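Local coordinates for PUM-HD domain-containing protein (Caenorhabditis elegans, PDB 7CGF), which binds RNA through its Pumilio homology domain, the part present here, and probably controls messages by recognising elements in their 3' untranslated regions, at residues W99-V103 and K129-L134; L139-R143 and Y170-I174. The protein carries 2 engineered substitutions. All coordinates share one frame. Numbering follows the deposited sequence.

Contact 1: residues W99-V103 and K129-L134; sequences WARLV and KINEPL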
loop_
_atom_site.group_PDB
_atom_site.type_symbol
_atom_site.label_atom_id
_atom_site.label_comp_id
_atom_site.label_asym_id
_atom_site.label_seq_id
_atom_site.Cartn_x
_atom_site.Cartn_y
_atom_site.Cartn_z
ATOM N N TRP A 99 -3.365 -27.030 4.122
ATOM C CA TRP A 99 -2.991 -25.727 4.674
ATOM C C TRP A 99 -2.399 -25.856 6.072
ATOM O O TRP A 99 -1.363 -25.252 6.378
ATOM C CB TRP A 99 -4.203 -24.809 4.718
ATOM C CG TRP A 99 -4.684 -24.302 3.410
ATOM C CD1 TRP A 99 -4.099 -24.449 2.181
ATOM C CD2 TRP A 99 -5.874 -23.553 3.203
ATOM N NE1 TRP A 99 -4.860 -23.824 1.221
ATOM C CE2 TRP A 99 -5.952 -23.261 1.823
ATOM C CE3 TRP A 99 -6.889 -23.100 4.053
ATOM C CZ2 TRP A 99 -7.007 -22.537 1.272
ATOM C CZ3 TRP A 99 -7.929 -22.381 3.511
ATOM C CH2 TRP A 99 -7.979 -22.097 2.129
ATOM N N ALA A 100 -3.060 -26.618 6.952
ATOM C CA ALA A 100 -2.598 -26.684 8.335
ATOM C C ALA A 100 -1.231 -27.353 8.434
ATOM O O ALA A 100 -0.354 -26.873 9.162
ATOM C CB ALA A 100 -3.626 -27.405 9.205
ATOM N N ARG A 101 -1.020 -28.452 7.700
ATOM C CA ARG A 101 0.277 -29.116 7.725
ATOM C C ARG A 101 1.368 -28.218 7.164
ATOM O O ARG A 101 2.503 -28.233 7.655
ATOM C CB ARG A 101 0.231 -30.429 6.940
ATOM C CG ARG A 101 -0.506 -31.553 7.645
ATOM C CD ARG A 101 -0.549 -32.795 6.750
ATOM N NE ARG A 101 0.794 -33.267 6.414
ATOM C CZ ARG A 101 1.052 -34.183 5.484
ATOM N NH1 ARG A 101 2.308 -34.551 5.238
ATOM N NH2 ARG A 101 0.054 -34.719 4.789
ATOM N N LEU A 102 1.040 -27.419 6.146
ATOM C CA LEU A 102 2.056 -26.560 5.544
ATOM C C LEU A 102 2.395 -25.384 6.460
ATOM O O LEU A 102 3.565 -25.005 6.578
ATOM C CB LEU A 102 1.586 -26.083 4.165
ATOM C CG LEU A 102 2.629 -25.341 3.328
ATOM C CD1 LEU A 102 3.896 -26.160 3.213
ATOM C CD2 LEU A 102 2.071 -24.976 1.964
ATOM N N VAL A 103 1.391 -24.795 7.120
ATOM C CA VAL A 103 1.683 -23.784 8.137
ATOM C C VAL A 103 2.565 -24.372 9.236
ATOM O O VAL A 103 3.542 -23.747 9.662
ATOM C CB VAL A 103 0.384 -23.190 8.711
ATOM C CG1 VAL A 103 0.712 -22.299 9.924
ATOM C CG2 VAL A 103 -0.352 -22.383 7.664
ATOM N N LYS A 129 -5.078 -16.537 1.460
ATOM C CA LYS A 129 -5.943 -17.674 1.143
ATOM C C LYS A 129 -6.518 -18.402 2.351
ATOM O O LYS A 129 -7.672 -18.853 2.298
ATOM C CB LYS A 129 -5.183 -18.686 0.286
ATOM C CG LYS A 129 -4.675 -18.132 -1.058
ATOM C CD LYS A 129 -5.808 -17.840 -2.014
ATOM C CE LYS A 129 -5.275 -17.420 -3.384
ATOM N NZ LYS A 129 -6.359 -17.178 -4.375
ATOM N N ILE A 130 -5.761 -18.548 3.434
ATOM C CA ILE A 130 -6.114 -19.526 4.459
ATOM C C ILE A 130 -7.141 -18.993 5.449
ATOM O O ILE A 130 -7.401 -17.785 5.534
ATOM C CB ILE A 130 -4.865 -20.032 5.203
ATOM C CG1 ILE A 130 -4.269 -18.930 6.097
ATOM C CG2 ILE A 130 -3.856 -20.605 4.213
ATOM C CD1 ILE A 130 -2.871 -19.252 6.647
ATOM N N ASN A 131 -7.725 -19.909 6.215
ATOM C CA ASN A 131 -8.779 -19.559 7.157
ATOM C C ASN A 131 -8.219 -18.795 8.361
ATOM O O ASN A 131 -7.017 -18.793 8.638
ATOM C CB ASN A 131 -9.504 -20.823 7.617
ATOM C CG ASN A 131 -8.549 -21.883 8.101
ATOM O OD1 ASN A 131 -7.979 -21.774 9.185
ATOM N ND2 ASN A 131 -8.345 -22.907 7.288
ATOM N N GLU A 132 -9.128 -18.155 9.097
ATOM C CA GLU A 132 -8.709 -17.224 10.142
ATOM C C GLU A 132 -7.859 -17.855 11.245
ATOM O O GLU A 132 -6.864 -17.225 11.643
ATOM C CB GLU A 132 -9.950 -16.542 10.723
ATOM C CG GLU A 132 -9.641 -15.425 11.684
ATOM C CD GLU A 132 -10.906 -14.778 12.169
ATOM O OE1 GLU A 132 -11.516 -15.311 13.129
ATOM O OE2 GLU A 132 -11.306 -13.774 11.556
ATOM N N PRO A 133 -8.173 -19.042 11.787
ATOM C CA PRO A 133 -7.274 -19.642 12.787
ATOM C C PRO A 133 -5.840 -19.812 12.322
ATOM O O PRO A 133 -4.913 -19.645 13.119
ATOM C CB PRO A 133 -7.938 -21.001 13.063
ATOM C CG PRO A 133 -9.378 -20.732 12.841
ATOM C CD PRO A 133 -9.423 -19.821 11.657
ATOM N N LEU A 134 -5.628 -20.175 11.058
ATOM C CA LEU A 134 -4.267 -20.294 10.562
ATOM C C LEU A 134 -3.633 -18.923 10.342
ATOM O O LEU A 134 -2.427 -18.758 10.561
ATOM C CB LEU A 134 -4.255 -21.108 9.269
ATOM C CG LEU A 134 -4.652 -22.577 9.445
ATOM C CD1 LEU A 134 -4.592 -23.311 8.123
ATOM C CD2 LEU A 134 -3.745 -23.239 10.468
#

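Contact 2: residues L139-R143 and Y170-I174; sequences LSQIR and YVQFI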
loop_
_atom_site.group_PDB
_atom_site.type_symbol
_atom_site.label_atom_id
_atom_site.label_comp_id
_atom_site.label_asym_id
_atom_site.label_seq_id
_atom_site.Cartn_x
_atom_site.Cartn_y
_atom_site.Cartn_z
ATOM N N LEU A 139 0.318 -14.762 12.380
ATOM C CA LEU A 139 0.519 -13.450 12.992
ATOM C C LEU A 139 1.144 -13.567 14.373
ATOM O O LEU A 139 1.901 -12.681 14.787
ATOM C CB LEU A 139 -0.808 -12.698 13.088
ATOM C CG LEU A 139 -1.405 -12.235 11.764
ATOM C CD1 LEU A 139 -2.657 -11.398 11.989
ATOM C CD2 LEU A 139 -0.359 -11.469 10.988
ATOM N N SER A 140 0.849 -14.653 15.093
ATOM C CA SER A 140 1.423 -14.843 16.423
ATOM C C SER A 140 2.948 -14.894 16.376
ATOM O O SER A 140 3.615 -14.554 17.362
ATOM C CB SER A 140 0.848 -16.110 17.062
ATOM O OG SER A 140 1.537 -17.264 16.597
ATOM N N GLN A 141 3.516 -15.296 15.238
ATOM C CA GLN A 141 4.961 -15.250 15.040
ATOM C C GLN A 141 5.423 -13.877 14.570
ATOM O O GLN A 141 6.471 -13.387 15.009
ATOM C CB GLN A 141 5.374 -16.323 14.032
ATOM C CG GLN A 141 5.386 -17.714 14.630
ATOM C CD GLN A 141 6.626 -17.937 15.477
ATOM O OE1 GLN A 141 6.791 -17.330 16.528
ATOM N NE2 GLN A 141 7.523 -18.802 15.002
ATOM N N ILE A 142 4.661 -13.247 13.671
ATOM C CA ILE A 142 4.959 -11.883 13.239
ATOM C C ILE A 142 5.035 -10.948 14.440
ATOM O O ILE A 142 5.801 -9.971 14.429
ATOM C CB ILE A 142 3.904 -11.425 12.202
ATOM C CG1 ILE A 142 4.032 -12.258 10.917
ATOM C CG2 ILE A 142 4.038 -9.949 11.876
ATOM C CD1 ILE A 142 5.337 -12.074 10.190
ATOM N N ARG A 143 4.276 -11.259 15.499
ATOM C CA ARG A 143 4.275 -10.474 16.734
ATOM C C ARG A 143 5.688 -10.221 17.243
ATOM O O ARG A 143 5.995 -9.133 17.754
ATOM C CB ARG A 143 3.468 -11.222 17.798
ATOM C CG ARG A 143 2.268 -10.499 18.344
ATOM C CD ARG A 143 1.530 -11.384 19.344
ATOM N NE ARG A 143 0.100 -11.412 19.047
ATOM C CZ ARG A 143 -0.772 -10.538 19.536
ATOM N NH1 ARG A 143 -2.058 -10.618 19.203
ATOM N NH2 ARG A 143 -0.350 -9.587 20.361
ATOM N N TYR A 170 -7.813 -8.838 15.290
ATOM C CA TYR A 170 -6.616 -9.664 15.326
ATOM C C TYR A 170 -5.374 -8.951 14.798
ATOM O O TYR A 170 -4.298 -9.557 14.782
ATOM C CB TYR A 170 -6.849 -10.972 14.550
ATOM C CG TYR A 170 -8.026 -11.757 15.090
ATOM C CD1 TYR A 170 -7.994 -12.288 16.374
ATOM C CD2 TYR A 170 -9.175 -11.946 14.326
ATOM C CE1 TYR A 170 -9.073 -12.999 16.884
ATOM C CE2 TYR A 170 -10.262 -12.654 14.828
ATOM C CZ TYR A 170 -10.200 -13.176 16.105
ATOM O OH TYR A 170 -11.273 -13.876 16.607
ATOM N N VAL A 171 -5.483 -7.689 14.379
ATOM C CA VAL A 171 -4.299 -6.886 14.079
ATOM C C VAL A 171 -4.129 -5.757 15.078
ATOM O O VAL A 171 -3.366 -4.822 14.826
ATOM C CB VAL A 171 -4.315 -6.343 12.640
ATOM C CG1 VAL A 171 -4.295 -7.503 11.643
ATOM C CG2 VAL A 171 -5.523 -5.435 12.402
ATOM N N GLN A 172 -4.853 -5.803 16.202
ATOM C CA GLN A 172 -4.636 -4.806 17.247
ATOM C C GLN A 172 -3.163 -4.711 17.642
ATOM O O GLN A 172 -2.672 -3.611 17.914
ATOM C CB GLN A 172 -5.497 -5.134 18.472
ATOM C CG GLN A 172 -5.445 -4.054 19.542
ATOM C CD GLN A 172 -5.999 -2.737 19.069
ATOM O OE1 GLN A 172 -7.078 -2.669 18.475
ATOM N NE2 GLN A 172 -5.263 -1.667 19.332
ATOM N N PHE A 173 -2.432 -5.833 17.628
ATOM C CA PHE A 173 -1.024 -5.787 18.009
ATOM C C PHE A 173 -0.207 -4.945 17.041
ATOM O O PHE A 173 0.833 -4.394 17.428
ATOM C CB PHE A 173 -0.442 -7.202 18.133
ATOM C CG PHE A 173 -0.080 -7.853 16.818
ATOM C CD1 PHE A 173 -1.033 -8.561 16.090
ATOM C CD2 PHE A 173 1.213 -7.787 16.337
ATOM C CE1 PHE A 173 -0.694 -9.162 14.884
ATOM C CE2 PHE A 173 1.564 -8.397 15.126
ATOM C CZ PHE A 173 0.610 -9.086 14.408
ATOM N N ILE A 174 -0.660 -4.825 15.785
ATOM C CA ILE A 174 0.012 -3.951 14.824
ATOM C C ILE A 174 -0.315 -2.490 15.109
ATOM O O ILE A 174 0.562 -1.621 15.059
ATOM C CB ILE A 174 -0.382 -4.340 13.380
ATOM C CG1 ILE A 174 0.042 -5.779 13.079
ATOM C CG2 ILE A 174 0.181 -3.312 12.369
ATOM C CD1 ILE A 174 -0.566 -6.343 11.768
HETATM O O HOH W 1 -4.051 -8.410 18.195
#

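Contact 1: residues W99-V103 and K129-L134
Lys129, at the end of helix 119-129, sets its backbone against the tryptophan that opens helix 99-106: its O lies 3.3 Å from Trp99 CH2, and its CB 4.4 Å from Trp99 CZ2. Beyond CB the lysine chain turns away from the indole, and its NZ makes a long, weak ion pair with Glu92, whose O accepts from Trp99 NE1. Ile130 is the first residue to leave helical geometry. There the chain crosses the indole closely enough for a CH-pi contact, Ile130 CA sitting 3.8 Å from the centroid of the Trp99 six-membered ring and 25° off its normal. Ile130 CG2 reaches Trp99 CD2 at 3.7 Å, while Ile130 CD1 packs on Val103 CG2 at 4.1 Å, one helical turn beyond the tryptophan. The two helices, 99-106 and 132-142, are the third helices of successive Pumilio repeats, each following the inner helix of its repeat, so this packing is part of how one repeat stacks on the next in the curved, all-helical PUM-HD solenoid. Asn131 takes the N-cap position of helix 132-142. Asn131 OD1 accepts a weak bond from Leu134 N at 3.4 Å, and Asn131 ND2 lies at the edge of the indole, 3.6 Å from Trp99 CE3. Leu134, in the first turn, points its CA-to-CB bond toward helix 99-106. Leu134 CD1 touches Trp99 CB at 3.7 Å, Ala100 N at 3.8 Å, Ala100 CB at 4.3 Å and Val103 CG2 at 4.4 Å, inserting one methyl group among three residues of that helix.

Contact 2: residues L139-R143 and Y170-I174
The backbones approach to 8.2 Å between the CA atoms of Leu139 and Val171 and to 7.2 Å between those of Arg143 and Phe173. The end of helix 132-142 thus meets the start of helix 172-178, with Val171 as its N-cap residue and Ile174 N bonded to Val171 O at 2.9 Å. These are the third helices of two adjoining Pumilio repeats, one step of the PUM-HD solenoid. Phe173 contributes the largest covered area, its CA-to-CB bond directed toward segment 139-143. Its ring meets Leu139 through Phe173 CE1, 4.0 Å from Leu139 CB, and has Ile142 CG2 at its edge, 4.3 Å from Phe173 CZ. Leu139 points toward segment 170-174, with Leu139 CD1 3.7 Å from Tyr170 O and 4.2 Å from Val171 CG1. Helix 155-165 touches both segments: Ala162 meets Leu139, Val158 meets Ile142, and Val159 and Ile163 meet Ile174. On the exposed side Arg143 folds over the phenylalanine: Arg143 CG makes a CH-pi contact 4.0 Å from the ring centroid, 27° off the normal, and Phe173 CB lies over the guanidinium face, 3.3 Å from Arg143 NH2. One water bridges the two residues, accepting from Phe173 N at 3.1 Å and, more weakly, from Arg143 NH1 at 3.1 Å.

How the contacts relate
Helix 132-142 belongs to both contacts: its beginning packs back on helix 99-106 in contact 1, and its end packs forward on helix 172-178 in contact 2. They follow one another along the chain, contact 1 closing before contact 2 opens, as expected for successive steps of a repeat solenoid, with centres 15 Å apart. They touch directly where Glu132 OE1 packs 3.4 Å from Tyr170 CE2; Glu132 OE2 is hydrogen-bonded to Ser167. The bound RNA is about 11 Å from contact 1 and about 12 Å from contact 2 at nearest atoms, so both join repeats without touching the RNA.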